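Long-range contacts in UDP-glucose 4-epimerase (Brucella ovis, PDB 4WOK), which probably interconverts UDP-glucose and UDP-galactose by inverting the configuration at C4 of the sugar, using a bound nicotinamide-adenine-dinucleotide as cofactor: residues A[20-25]-A[190-195]; A[42-47]-A[55-60]; A[180-185]-A[320-325]. The protein carries 2 engineered substitutions. All blocks are in the same frame, centred on the assembly; numbering follows the deposited sequence.

Interaction 1: residues A[20-25]-A[190-195]; sequences AGFIGS and LGEKHD. With ZN (zinc ion), chain C; NAD (nicotinamide-adenine-dinucleotide), chain B.
Glu-192 lies across one face of the Phe-22 ring, with CB 3.6 Å from the ring centroid and 14° off its normal, a CH-pi contact. The extended side chain carries the carboxylate on over the CE2 rim, where ring and carboxylate planes stack only 7° apart. Phe-22 CG stands anti to its backbone N (chi1 175°), which turns the ring toward this loop. This is the tight half. From it Glu-192 OE1 reaches the zinc ion at 2.2 Å. His-194 ND1 binds the same metal, also at 2.2 Å, and Glu-197 and His-199 complete the site. The other half is looser, and one water fills in: Ser-25 OG only brushes Leu-190 CD2 at 3.7 Å, and the water donates to both Ser-25 OG and Gly-191 O. Away from the zinc, His-194 NE2 donates to NAD O2A, 2.8 Å away and in the ring plane. Phe-22 N gives the same oxygen a nearly straight bond of 2.9 Å, at the start of the helix that follows the glycine-rich Rossmann turn. One phosphate oxygen is thus gripped from both segments, and zinc on ND1 would be expected to polarise the imidazole and strengthen its NE2-H as a donor.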
loop_
_atom_site.group_PDB
_atom_site.type_symbol
_atom_site.label_atom_id
_atom_site.label_comp_id
_atom_site.label_asym_id
_atom_site.label_seq_id
_atom_site.Cartn_x
_atom_site.Cartn_y
_atom_site.Cartn_z
ATOM N N ALA A 20 -5.807 -0.935 -11.138
ATOM C CA ALA A 20 -7.242 -1.196 -10.963
ATOM C C ALA A 20 -7.582 -1.529 -9.506
ATOM O O ALA A 20 -8.758 -1.716 -9.145
ATOM C CB ALA A 20 -7.683 -2.341 -11.887
ATOM N N GLY A 21 -6.552 -1.619 -8.671
ATOM C CA GLY A 21 -6.739 -1.968 -7.267
ATOM C C GLY A 21 -6.994 -0.750 -6.388
ATOM O O GLY A 21 -7.197 0.355 -6.877
ATOM N N PHE A 22 -6.976 -0.965 -5.082
ATOM C CA PHE A 22 -7.298 0.073 -4.101
ATOM C C PHE A 22 -6.326 1.271 -4.174
ATOM O O PHE A 22 -6.709 2.390 -4.551
ATOM C CB PHE A 22 -7.304 -0.569 -2.708
ATOM C CG PHE A 22 -7.498 0.401 -1.563
ATOM C CD1 PHE A 22 -8.461 1.403 -1.623
ATOM C CD2 PHE A 22 -6.742 0.270 -0.403
ATOM C CE1 PHE A 22 -8.637 2.291 -0.553
ATOM C CE2 PHE A 22 -6.915 1.138 0.660
ATOM C CZ PHE A 22 -7.866 2.148 0.592
ATOM N N ILE A 23 -5.064 1.057 -3.837
ATOM C CA ILE A 23 -4.123 2.179 -3.822
ATOM C C ILE A 23 -3.795 2.677 -5.246
ATOM O O ILE A 23 -3.612 3.882 -5.462
ATOM C CB ILE A 23 -2.826 1.775 -3.086
ATOM C CG1 ILE A 23 -3.173 1.247 -1.688
ATOM C CG2 ILE A 23 -1.889 2.940 -2.960
ATOM C CD1 ILE A 23 -1.986 0.604 -0.974
ATOM N N GLY A 24 -3.713 1.752 -6.199
ATOM C CA GLY A 24 -3.365 2.092 -7.577
ATOM C C GLY A 24 -4.424 2.971 -8.227
ATOM O O GLY A 24 -4.094 3.908 -8.937
ATOM N N SER A 25 -5.702 2.671 -7.993
ATOM C CA SER A 25 -6.769 3.472 -8.590
ATOM C C SER A 25 -6.786 4.870 -7.981
ATOM O O SER A 25 -6.982 5.855 -8.704
ATOM C CB SER A 25 -8.146 2.800 -8.434
ATOM O OG SER A 25 -8.511 2.631 -7.062
ATOM N N LEU A 190 -14.704 6.211 -4.675
ATOM C CA LEU A 190 -13.644 5.217 -4.883
ATOM C C LEU A 190 -13.235 4.598 -3.553
ATOM O O LEU A 190 -12.853 5.309 -2.621
ATOM C CB LEU A 190 -12.439 5.868 -5.565
ATOM C CG LEU A 190 -11.402 4.999 -6.261
ATOM C CD1 LEU A 190 -12.004 4.235 -7.449
ATOM C CD2 LEU A 190 -10.231 5.874 -6.707
ATOM N N GLY A 191 -13.308 3.276 -3.455
ATOM C CA GLY A 191 -13.067 2.642 -2.176
ATOM C C GLY A 191 -12.246 1.375 -2.239
ATOM O O GLY A 191 -11.706 1.008 -3.278
ATOM N N GLU A 192 -12.169 0.693 -1.100
ATOM C CA GLU A 192 -11.366 -0.508 -0.982
ATOM C C GLU A 192 -12.275 -1.724 -1.136
ATOM O O GLU A 192 -13.090 -1.993 -0.254
ATOM C CB GLU A 192 -10.652 -0.518 0.376
ATOM C CG GLU A 192 -9.881 -1.792 0.690
ATOM C CD GLU A 192 -9.094 -1.660 1.975
ATOM O OE1 GLU A 192 -8.222 -2.501 2.237
ATOM O OE2 GLU A 192 -9.332 -0.689 2.722
ATOM N N LYS A 193 -12.155 -2.445 -2.252
ATOM C CA LYS A 193 -13.047 -3.578 -2.505
ATOM C C LYS A 193 -12.233 -4.851 -2.658
ATOM O O LYS A 193 -11.694 -5.148 -3.734
ATOM C CB LYS A 193 -13.916 -3.335 -3.747
ATOM N N HIS A 194 -12.132 -5.594 -1.563
ATOM C CA HIS A 194 -11.371 -6.840 -1.547
ATOM C C HIS A 194 -12.287 -7.963 -1.137
ATOM O O HIS A 194 -13.213 -7.761 -0.349
ATOM C CB HIS A 194 -10.183 -6.738 -0.588
ATOM C CG HIS A 194 -9.142 -5.741 -1.008
ATOM N ND1 HIS A 194 -8.461 -4.959 -0.106
ATOM C CD2 HIS A 194 -8.651 -5.419 -2.229
ATOM C CE1 HIS A 194 -7.602 -4.184 -0.746
ATOM N NE2 HIS A 194 -7.693 -4.447 -2.040
ATOM N N ASP A 195 -12.035 -9.144 -1.675
ATOM C CA ASP A 195 -12.824 -10.314 -1.308
ATOM C C ASP A 195 -11.924 -11.542 -1.385
ATOM O O ASP A 195 -11.601 -12.000 -2.477
ATOM C CB ASP A 195 -14.037 -10.444 -2.228
ATOM C CG ASP A 195 -14.935 -11.614 -1.864
ATOM O OD1 ASP A 195 -14.557 -12.432 -1.002
ATOM O OD2 ASP A 195 -16.024 -11.718 -2.460
HETATM ZN ZN ZN C . -8.549 -4.689 2.109
HETATM P PA NAD B . -5.081 -4.484 -4.397
HETATM O O1A NAD B . -5.067 -5.996 -4.524
HETATM O O2A NAD B . -6.331 -3.658 -4.316
HETATM O O5B NAD B . -4.327 -3.931 -5.857
HETATM C C5B NAD B . -3.484 -4.923 -6.401
HETATM C C4B NAD B . -3.638 -4.756 -7.936
HETATM O O4B NAD B . -2.621 -5.499 -8.622
HETATM C C3B NAD B . -5.000 -5.391 -8.237
HETATM O O3B NAD B . -5.700 -4.509 -9.078
HETATM C C2B NAD B . -4.606 -6.702 -8.962
HETATM O O2B NAD B . -5.552 -7.050 -9.894
HETATM C C1B NAD B . -3.266 -6.265 -9.659
HETATM N N9A NAD B . -2.352 -7.404 -9.874
HETATM C C8A NAD B . -1.926 -8.388 -8.955
HETATM N N7A NAD B . -1.063 -9.255 -9.495
HETATM C C5A NAD B . -0.927 -8.820 -10.819
HETATM C C6A NAD B . -0.168 -9.320 -11.900
HETATM N N6A NAD B . 0.613 -10.441 -11.742
HETATM N N1A NAD B . -0.211 -8.691 -13.098
HETATM C C2A NAD B . -1.014 -7.583 -13.209
HETATM N N3A NAD B . -1.804 -6.998 -12.263
HETATM C C4A NAD B . -1.716 -7.661 -11.068
HETATM O O3 NAD B . -3.978 -4.327 -3.238
HETATM P PN NAD B . -3.640 -2.824 -2.748
HETATM O O1N NAD B . -4.049 -1.659 -3.604
HETATM O O2N NAD B . -3.776 -2.904 -1.268
HETATM O O5D NAD B . -1.919 -2.703 -2.654
HETATM C C5D NAD B . -1.321 -2.831 -3.848
HETATM C C4D NAD B . 0.163 -2.574 -3.589
HETATM O O4D NAD B . 0.312 -1.889 -2.279
HETATM C C3D NAD B . 0.896 -3.922 -3.436
HETATM O O3D NAD B . 2.185 -3.705 -3.913
HETATM C C2D NAD B . 0.897 -4.093 -1.913
HETATM O O2D NAD B . 1.933 -4.847 -1.422
HETATM C C1D NAD B . 1.235 -2.628 -1.548
HETATM N N1N NAD B . 0.957 -2.428 -0.038
HETATM C C2N NAD B . -0.374 -2.369 0.367
HETATM C C3N NAD B . -0.648 -2.186 1.748
HETATM C C7N NAD B . -2.083 -2.123 2.199
HETATM O O7N NAD B . -2.354 -1.930 3.388
HETATM N N7N NAD B . -3.080 -2.284 1.257
HETATM C C4N NAD B . 0.414 -2.082 2.649
HETATM C C5N NAD B . 1.735 -2.150 2.209
HETATM C C6N NAD B . 2.004 -2.328 0.845
HETATM O O HOH W 1 -10.522 1.353 -5.670
#

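Interaction 2: residues A[42-47]-A[55-60]; sequences DNLSTG and GDFVEG. With NAD (nicotinamide-adenine-dinucleotide), chain B.
Asp-42 and Gly-60 meet through their backbones: Gly-60 N donates to Asp-42 O at 3.0 Å, and Asp-42 N to Val-58 O at 3.3 Å. Between these bonds Glu-59 CA-H also points at Asp-42 O. Beside this pairing Leu-44 and Phe-57 meet tip to tip, CD2 to CZ 3.8 Å, while the bent side chain of Glu-59 brings OE2 back to 3.3 Å from Asn-43 CA. The strand end thus fixed presents Asp-42 to the adenosine ribose, whose two hydroxyls it takes one on each oxygen: NAD O2B donates to OD1 at 2.7 Å and NAD O3B to OD2 at 2.6 Å. An acidic residue closing the second strand of a Rossmann fold and holding both ribose hydroxyls is the classic signature of NAD binding, and strand 57-59 is the parallel edge strand alongside. Asn-43 lays its amide flat over a face of the adenine, ND2 3.2 Å from NAD C6A. Further along the loop, Thr-46 N and Gly-47 N donate to NAD O2B, and Thr-46 OG1 donates to the phosphate oxygen O1A. What positions these groups is largely local. Leu-44 N donates to the anti lone pair of Asp-42 OD1 at 2.8 Å, an Asx turn. In Asn-43, chi1 of 67° sets CG between the backbone N and the carbonyl carbon; its OD1 accepts from both Ser-45 N and Ser-45 OG, a second Asx turn. Farther out, Asp-61 holds Asn-43 ND2, and Ala-20 N holds Asp-42 OD2.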
loop_
_atom_site.group_PDB
_atom_site.type_symbol
_atom_site.label_atom_id
_atom_site.label_comp_id
_atom_site.label_asym_id
_atom_site.label_seq_id
_atom_site.Cartn_x
_atom_site.Cartn_y
_atom_site.Cartn_z
ATOM N N ASP A 42 -3.177 -4.106 -15.590
ATOM C CA ASP A 42 -3.721 -4.825 -14.423
ATOM C C ASP A 42 -4.372 -6.103 -14.891
ATOM O O ASP A 42 -5.004 -6.111 -15.954
ATOM C CB ASP A 42 -4.746 -3.943 -13.694
ATOM C CG ASP A 42 -5.005 -4.392 -12.269
ATOM O OD1 ASP A 42 -5.491 -5.531 -12.075
ATOM O OD2 ASP A 42 -4.725 -3.606 -11.340
ATOM N N ASN A 43 -4.233 -7.192 -14.133
ATOM C CA ASN A 43 -4.805 -8.446 -14.606
ATOM C C ASN A 43 -6.199 -8.718 -14.038
ATOM O O ASN A 43 -6.791 -9.769 -14.316
ATOM C CB ASN A 43 -3.855 -9.630 -14.311
ATOM C CG ASN A 43 -3.694 -9.937 -12.818
ATOM O OD1 ASN A 43 -4.269 -9.281 -11.947
ATOM N ND2 ASN A 43 -2.899 -10.964 -12.529
ATOM N N LEU A 44 -6.691 -7.767 -13.242
ATOM C CA LEU A 44 -8.006 -7.813 -12.562
ATOM C C LEU A 44 -8.199 -8.999 -11.620
ATOM O O LEU A 44 -9.340 -9.343 -11.272
ATOM C CB LEU A 44 -9.146 -7.799 -13.582
ATOM C CG LEU A 44 -9.090 -6.617 -14.560
ATOM C CD1 LEU A 44 -10.270 -6.669 -15.527
ATOM C CD2 LEU A 44 -9.050 -5.249 -13.810
ATOM N N SER A 45 -7.098 -9.593 -11.169
ATOM C CA SER A 45 -7.177 -10.705 -10.220
ATOM C C SER A 45 -7.812 -10.289 -8.884
ATOM O O SER A 45 -8.611 -11.035 -8.311
ATOM C CB SER A 45 -5.784 -11.294 -9.966
ATOM O OG SER A 45 -4.867 -10.277 -9.568
ATOM N N THR A 46 -7.457 -9.110 -8.377
ATOM C CA THR A 46 -8.074 -8.605 -7.140
ATOM C C THR A 46 -8.612 -7.181 -7.313
ATOM O O THR A 46 -9.351 -6.683 -6.459
ATOM C CB THR A 46 -7.087 -8.630 -5.949
ATOM O OG1 THR A 46 -5.899 -7.908 -6.286
ATOM C CG2 THR A 46 -6.721 -10.061 -5.592
ATOM N N GLY A 47 -8.239 -6.543 -8.422
ATOM C CA GLY A 47 -8.710 -5.202 -8.740
ATOM C C GLY A 47 -9.975 -5.227 -9.573
ATOM O O GLY A 47 -10.558 -6.298 -9.809
ATOM N N GLY A 55 -8.071 7.111 -17.465
ATOM C CA GLY A 55 -7.264 6.962 -18.662
ATOM C C GLY A 55 -7.391 5.563 -19.261
ATOM O O GLY A 55 -8.331 4.827 -18.960
ATOM N N ASP A 56 -6.442 5.191 -20.111
ATOM C CA ASP A 56 -6.515 3.925 -20.831
ATOM C C ASP A 56 -6.368 2.738 -19.900
ATOM O O ASP A 56 -5.821 2.854 -18.806
ATOM C CB ASP A 56 -5.441 3.852 -21.908
ATOM C CG ASP A 56 -5.776 4.704 -23.125
ATOM O OD1 ASP A 56 -6.761 5.456 -23.065
ATOM O OD2 ASP A 56 -5.051 4.609 -24.135
ATOM N N PHE A 57 -6.879 1.601 -20.352
ATOM C CA PHE A 57 -6.788 0.344 -19.611
ATOM C C PHE A 57 -6.208 -0.735 -20.498
ATOM O O PHE A 57 -6.655 -0.938 -21.619
ATOM C CB PHE A 57 -8.157 -0.083 -19.092
ATOM C CG PHE A 57 -8.160 -1.468 -18.460
ATOM C CD1 PHE A 57 -7.315 -1.759 -17.401
ATOM C CD2 PHE A 57 -9.002 -2.463 -18.934
ATOM C CE1 PHE A 57 -7.317 -3.043 -16.800
ATOM C CE2 PHE A 57 -9.010 -3.733 -18.351
ATOM C CZ PHE A 57 -8.162 -4.022 -17.290
ATOM N N VAL A 58 -5.177 -1.402 -20.004
ATOM C CA VAL A 58 -4.636 -2.560 -20.676
ATOM C C VAL A 58 -4.789 -3.715 -19.715
ATOM O O VAL A 58 -4.159 -3.705 -18.665
ATOM C CB VAL A 58 -3.166 -2.378 -21.040
ATOM C CG1 VAL A 58 -2.612 -3.644 -21.699
ATOM C CG2 VAL A 58 -2.981 -1.161 -21.971
ATOM N N GLU A 59 -5.633 -4.687 -20.043
ATOM C CA GLU A 59 -5.706 -5.894 -19.215
ATOM C C GLU A 59 -4.501 -6.757 -19.535
ATOM O O GLU A 59 -4.224 -7.047 -20.698
ATOM C CB GLU A 59 -6.993 -6.687 -19.461
ATOM C CG GLU A 59 -7.258 -7.792 -18.413
ATOM C CD GLU A 59 -6.400 -9.063 -18.578
ATOM O OE1 GLU A 59 -6.316 -9.586 -19.706
ATOM O OE2 GLU A 59 -5.842 -9.573 -17.566
ATOM N N GLY A 60 -3.792 -7.194 -18.508
ATOM C CA GLY A 60 -2.640 -8.041 -18.735
ATOM C C GLY A 60 -1.956 -8.391 -17.433
ATOM O O GLY A 60 -2.161 -7.725 -16.411
HETATM P PA NAD B . -5.081 -4.484 -4.397
HETATM O O1A NAD B . -5.067 -5.996 -4.524
HETATM O O2A NAD B . -6.331 -3.658 -4.316
HETATM O O5B NAD B . -4.327 -3.931 -5.857
HETATM C C5B NAD B . -3.484 -4.923 -6.401
HETATM C C4B NAD B . -3.638 -4.756 -7.936
HETATM O O4B NAD B . -2.621 -5.499 -8.622
HETATM C C3B NAD B . -5.000 -5.391 -8.237
HETATM O O3B NAD B . -5.700 -4.509 -9.078
HETATM C C2B NAD B . -4.606 -6.702 -8.962
HETATM O O2B NAD B . -5.552 -7.050 -9.894
HETATM C C1B NAD B . -3.266 -6.265 -9.659
HETATM N N9A NAD B . -2.352 -7.404 -9.874
HETATM C C8A NAD B . -1.926 -8.388 -8.955
HETATM N N7A NAD B . -1.063 -9.255 -9.495
HETATM C C5A NAD B . -0.927 -8.820 -10.819
HETATM C C6A NAD B . -0.168 -9.320 -11.900
HETATM N N6A NAD B . 0.613 -10.441 -11.742
HETATM N N1A NAD B . -0.211 -8.691 -13.098
HETATM C C2A NAD B . -1.014 -7.583 -13.209
HETATM N N3A NAD B . -1.804 -6.998 -12.263
HETATM C C4A NAD B . -1.716 -7.661 -11.068
HETATM O O3 NAD B . -3.978 -4.327 -3.238
HETATM P PN NAD B . -3.640 -2.824 -2.748
HETATM O O1N NAD B . -4.049 -1.659 -3.604
HETATM O O2N NAD B . -3.776 -2.904 -1.268
HETATM O O5D NAD B . -1.919 -2.703 -2.654
HETATM C C5D NAD B . -1.321 -2.831 -3.848
HETATM C C4D NAD B . 0.163 -2.574 -3.589
HETATM O O4D NAD B . 0.312 -1.889 -2.279
HETATM C C3D NAD B . 0.896 -3.922 -3.436
HETATM O O3D NAD B . 2.185 -3.705 -3.913
HETATM C C2D NAD B . 0.897 -4.093 -1.913
HETATM O O2D NAD B . 1.933 -4.847 -1.422
HETATM C C1D NAD B . 1.235 -2.628 -1.548
HETATM N N1N NAD B . 0.957 -2.428 -0.038
HETATM C C2N NAD B . -0.374 -2.369 0.367
HETATM C C3N NAD B . -0.648 -2.186 1.748
HETATM C C7N NAD B . -2.083 -2.123 2.199
HETATM O O7N NAD B . -2.354 -1.930 3.388
HETATM N N7N NAD B . -3.080 -2.284 1.257
HETATM C C4N NAD B . 0.414 -2.082 2.649
HETATM C C5N NAD B . 1.735 -2.150 2.209
HETATM C C6N NAD B . 2.004 -2.328 0.845
#

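Interaction 3: residues A[180-185]-A[320-325]; sequences NASGAD and DTIIRT. With NAD (nicotinamide-adenine-dinucleotide), chain B.
The peptide group joining Gly-183 to Ala-184 turns its N-H to Thr-325 OG1, a bond of 3.1 Å with 152° at the hydrogen. A second flat group, the carbonyl of Thr-321, is approached from opposite faces of its plane by Thr-325 OG1, at 2.8 Å, and Thr-325 N. A third, the carboxamide of the cofactor, has Ala-181 CB over one face, 3.6 Å from NAD C7N. Ala-181 N comes from that same face, well above the carboxamide plane, and donates to NAD O7N at 2.9 Å. Thr-325 OG1 stands between the backbone N and carbonyl carbon (chi1 57°), close enough to donate back to the preceding helical turn while Ala-184 N donates to it. His-235 is a further partner of this buried hydroxyl. The chain comes closest to the helix, CA to CA, at Gly-183, just past the end of strand 180-182; its phi is positive at 71° and its CA-H contacts Ile-322 O at 3.5 Å. Ile-322 packs CD1 and CG2 around Ser-182 OG, although two conformers of this serine make the detail doubtful. Helix 319-326 is thereby joined to the end of edge strand 180-182, in the small mixed sheet with 230-235 and 267-268, and to the turn that follows it. Such a smaller C-terminal lobe beside a Rossmann domain, with a strand reaching the nicotinamide amide, is characteristic of extended short-chain dehydrogenase/reductase epimerases.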
loop_
_atom_site.group_PDB
_atom_site.type_symbol
_atom_site.label_atom_id
_atom_site.label_comp_id
_atom_site.label_asym_id
_atom_site.label_seq_id
_atom_site.Cartn_x
_atom_site.Cartn_y
_atom_site.Cartn_z
ATOM N N ASN A 180 -0.171 0.116 6.808
ATOM C CA ASN A 180 -1.573 -0.134 6.496
ATOM C C ASN A 180 -2.239 0.998 5.749
ATOM O O ASN A 180 -2.453 2.076 6.305
ATOM C CB ASN A 180 -2.380 -0.396 7.775
ATOM C CG ASN A 180 -1.904 -1.619 8.529
ATOM O OD1 ASN A 180 -2.035 -2.745 8.051
ATOM N ND2 ASN A 180 -1.373 -1.407 9.729
ATOM N N ALA A 181 -2.600 0.731 4.500
ATOM C CA ALA A 181 -3.374 1.672 3.706
ATOM C C ALA A 181 -4.799 1.705 4.221
ATOM O O ALA A 181 -5.392 0.663 4.448
ATOM C CB ALA A 181 -3.360 1.274 2.251
ATOM N N SER A 182 -5.366 2.890 4.370
ATOM C CA SER A 182 -6.699 3.003 4.939
ATOM C C SER A 182 -7.462 4.192 4.361
ATOM O O SER A 182 -6.924 4.961 3.564
ATOM C CB SER A 182 -6.605 3.123 6.461
ATOM O OG SER A 182 -5.805 4.235 6.828
ATOM N N GLY A 183 -8.714 4.335 4.780
ATOM C CA GLY A 183 -9.573 5.401 4.307
ATOM C C GLY A 183 -9.988 5.175 2.864
ATOM O O GLY A 183 -9.887 4.060 2.328
ATOM N N ALA A 184 -10.475 6.245 2.241
ATOM C CA ALA A 184 -10.890 6.208 0.845
ATOM C C ALA A 184 -10.956 7.639 0.343
ATOM O O ALA A 184 -10.855 8.577 1.138
ATOM C CB ALA A 184 -12.238 5.509 0.688
ATOM N N ASP A 185 -11.112 7.803 -0.970
ATOM C CA ASP A 185 -11.138 9.140 -1.564
ATOM C C ASP A 185 -12.164 10.028 -0.856
ATOM O O ASP A 185 -13.277 9.584 -0.565
ATOM C CB ASP A 185 -11.460 9.082 -3.056
ATOM C CG ASP A 185 -11.530 10.468 -3.668
ATOM O OD1 ASP A 185 -10.451 11.058 -3.898
ATOM O OD2 ASP A 185 -12.655 10.977 -3.877
ATOM N N ASP A 320 -9.853 10.400 12.308
ATOM C CA ASP A 320 -11.206 10.813 11.971
ATOM C C ASP A 320 -11.427 10.874 10.453
ATOM O O ASP A 320 -12.466 10.417 9.975
ATOM C CB ASP A 320 -11.538 12.153 12.636
ATOM C CG ASP A 320 -12.133 11.978 14.033
ATOM O OD1 ASP A 320 -11.808 10.972 14.706
ATOM O OD2 ASP A 320 -12.929 12.842 14.458
ATOM N N THR A 321 -10.458 11.377 9.695
ATOM C CA THR A 321 -10.591 11.402 8.237
ATOM C C THR A 321 -10.565 9.991 7.646
ATOM O O THR A 321 -11.347 9.661 6.751
ATOM C CB THR A 321 -9.478 12.240 7.587
ATOM O OG1 THR A 321 -9.596 13.595 8.041
ATOM C CG2 THR A 321 -9.597 12.212 6.072
ATOM N N ILE A 322 -9.670 9.159 8.159
ATOM C CA ILE A 322 -9.601 7.766 7.719
ATOM C C ILE A 322 -10.952 7.096 7.936
ATOM O O ILE A 322 -11.508 6.490 7.019
ATOM C CB ILE A 322 -8.501 7.000 8.469
ATOM C CG1 ILE A 322 -7.126 7.467 7.989
ATOM C CG2 ILE A 322 -8.685 5.502 8.319
ATOM C CD1 ILE A 322 -5.971 6.934 8.809
ATOM N N ILE A 323 -11.507 7.245 9.138
ATOM C CA ILE A 323 -12.761 6.568 9.447
ATOM C C ILE A 323 -13.916 7.123 8.634
ATOM O O ILE A 323 -14.684 6.376 8.036
ATOM C CB ILE A 323 -13.122 6.677 10.931
ATOM C CG1 ILE A 323 -12.084 5.939 11.781
ATOM C CG2 ILE A 323 -14.512 6.113 11.155
ATOM C CD1 ILE A 323 -11.840 4.518 11.341
ATOM N N ARG A 324 -14.032 8.446 8.625
ATOM C CA ARG A 324 -15.117 9.125 7.934
ATOM C C ARG A 324 -15.169 8.796 6.431
ATOM O O ARG A 324 -16.248 8.624 5.857
ATOM C CB ARG A 324 -14.974 10.632 8.136
ATOM C CG ARG A 324 -16.263 11.406 8.053
ATOM C CD ARG A 324 -16.012 12.892 8.258
ATOM N NE ARG A 324 -15.447 13.176 9.574
ATOM C CZ ARG A 324 -16.172 13.492 10.644
ATOM N NH1 ARG A 324 -17.495 13.566 10.557
ATOM N NH2 ARG A 324 -15.573 13.740 11.801
ATOM N N THR A 325 -14.014 8.699 5.786
ATOM C CA THR A 325 -14.027 8.481 4.341
ATOM C C THR A 325 -14.221 7.011 3.984
ATOM O O THR A 325 -14.758 6.701 2.927
ATOM C CB THR A 325 -12.741 9.023 3.664
ATOM O OG1 THR A 325 -11.580 8.411 4.236
ATOM C CG2 THR A 325 -12.659 10.516 3.872
HETATM P PA NAD B . -5.081 -4.484 -4.397
HETATM O O1A NAD B . -5.067 -5.996 -4.524
HETATM O O2A NAD B . -6.331 -3.658 -4.316
HETATM O O5B NAD B . -4.327 -3.931 -5.857
HETATM C C5B NAD B . -3.484 -4.923 -6.401
HETATM C C4B NAD B . -3.638 -4.756 -7.936
HETATM O O4B NAD B . -2.621 -5.499 -8.622
HETATM C C3B NAD B . -5.000 -5.391 -8.237
HETATM O O3B NAD B . -5.700 -4.509 -9.078
HETATM C C2B NAD B . -4.606 -6.702 -8.962
HETATM O O2B NAD B . -5.552 -7.050 -9.894
HETATM C C1B NAD B . -3.266 -6.265 -9.659
HETATM N N9A NAD B . -2.352 -7.404 -9.874
HETATM C C8A NAD B . -1.926 -8.388 -8.955
HETATM N N7A NAD B . -1.063 -9.255 -9.495
HETATM C C5A NAD B . -0.927 -8.820 -10.819
HETATM C C6A NAD B . -0.168 -9.320 -11.900
HETATM N N6A NAD B . 0.613 -10.441 -11.742
HETATM N N1A NAD B . -0.211 -8.691 -13.098
HETATM C C2A NAD B . -1.014 -7.583 -13.209
HETATM N N3A NAD B . -1.804 -6.998 -12.263
HETATM C C4A NAD B . -1.716 -7.661 -11.068
HETATM O O3 NAD B . -3.978 -4.327 -3.238
HETATM P PN NAD B . -3.640 -2.824 -2.748
HETATM O O1N NAD B . -4.049 -1.659 -3.604
HETATM O O2N NAD B . -3.776 -2.904 -1.268
HETATM O O5D NAD B . -1.919 -2.703 -2.654
HETATM C C5D NAD B . -1.321 -2.831 -3.848
HETATM C C4D NAD B . 0.163 -2.574 -3.589
HETATM O O4D NAD B . 0.312 -1.889 -2.279
HETATM C C3D NAD B . 0.896 -3.922 -3.436
HETATM O O3D NAD B . 2.185 -3.705 -3.913
HETATM C C2D NAD B . 0.897 -4.093 -1.913
HETATM O O2D NAD B . 1.933 -4.847 -1.422
HETATM C C1D NAD B . 1.235 -2.628 -1.548
HETATM N N1N NAD B . 0.957 -2.428 -0.038
HETATM C C2N NAD B . -0.374 -2.369 0.367
HETATM C C3N NAD B . -0.648 -2.186 1.748
HETATM C C7N NAD B . -2.083 -2.123 2.199
HETATM O O7N NAD B . -2.354 -1.930 3.388
HETATM N N7N NAD B . -3.080 -2.284 1.257
HETATM C C4N NAD B . 0.414 -2.082 2.649
HETATM C C5N NAD B . 1.735 -2.150 2.209
HETATM C C6N NAD B . 2.004 -2.328 0.845
HETATM O O HOH W 2 -15.653 8.270 1.233
#

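In the fold
Interactions 1 and 3 are buried, whereas interaction 2 lies at the edge strand of the Rossmann sheet and is partly open. All three touch the cofactor, mainly at different places: interaction 2 at the adenosine and one phosphate oxygen, interaction 1 mostly at the diphosphate, interaction 3 at the carboxamide. Interactions 1 and 2 adjoin, Ala-20 meeting Asp-42 and Leu-44. Interactions 1 and 3 also touch, Phe-22 packing on Gly-183 and Ala-181, whereas interactions 2 and 3 stay about 13 Å apart at their nearest atoms. Their chemistry follows their places: parallel strand pairing in interaction 2, metal ligands and aromatic packing in interaction 1, and a threonine hydroxyl joining strand end to helix in interaction 3.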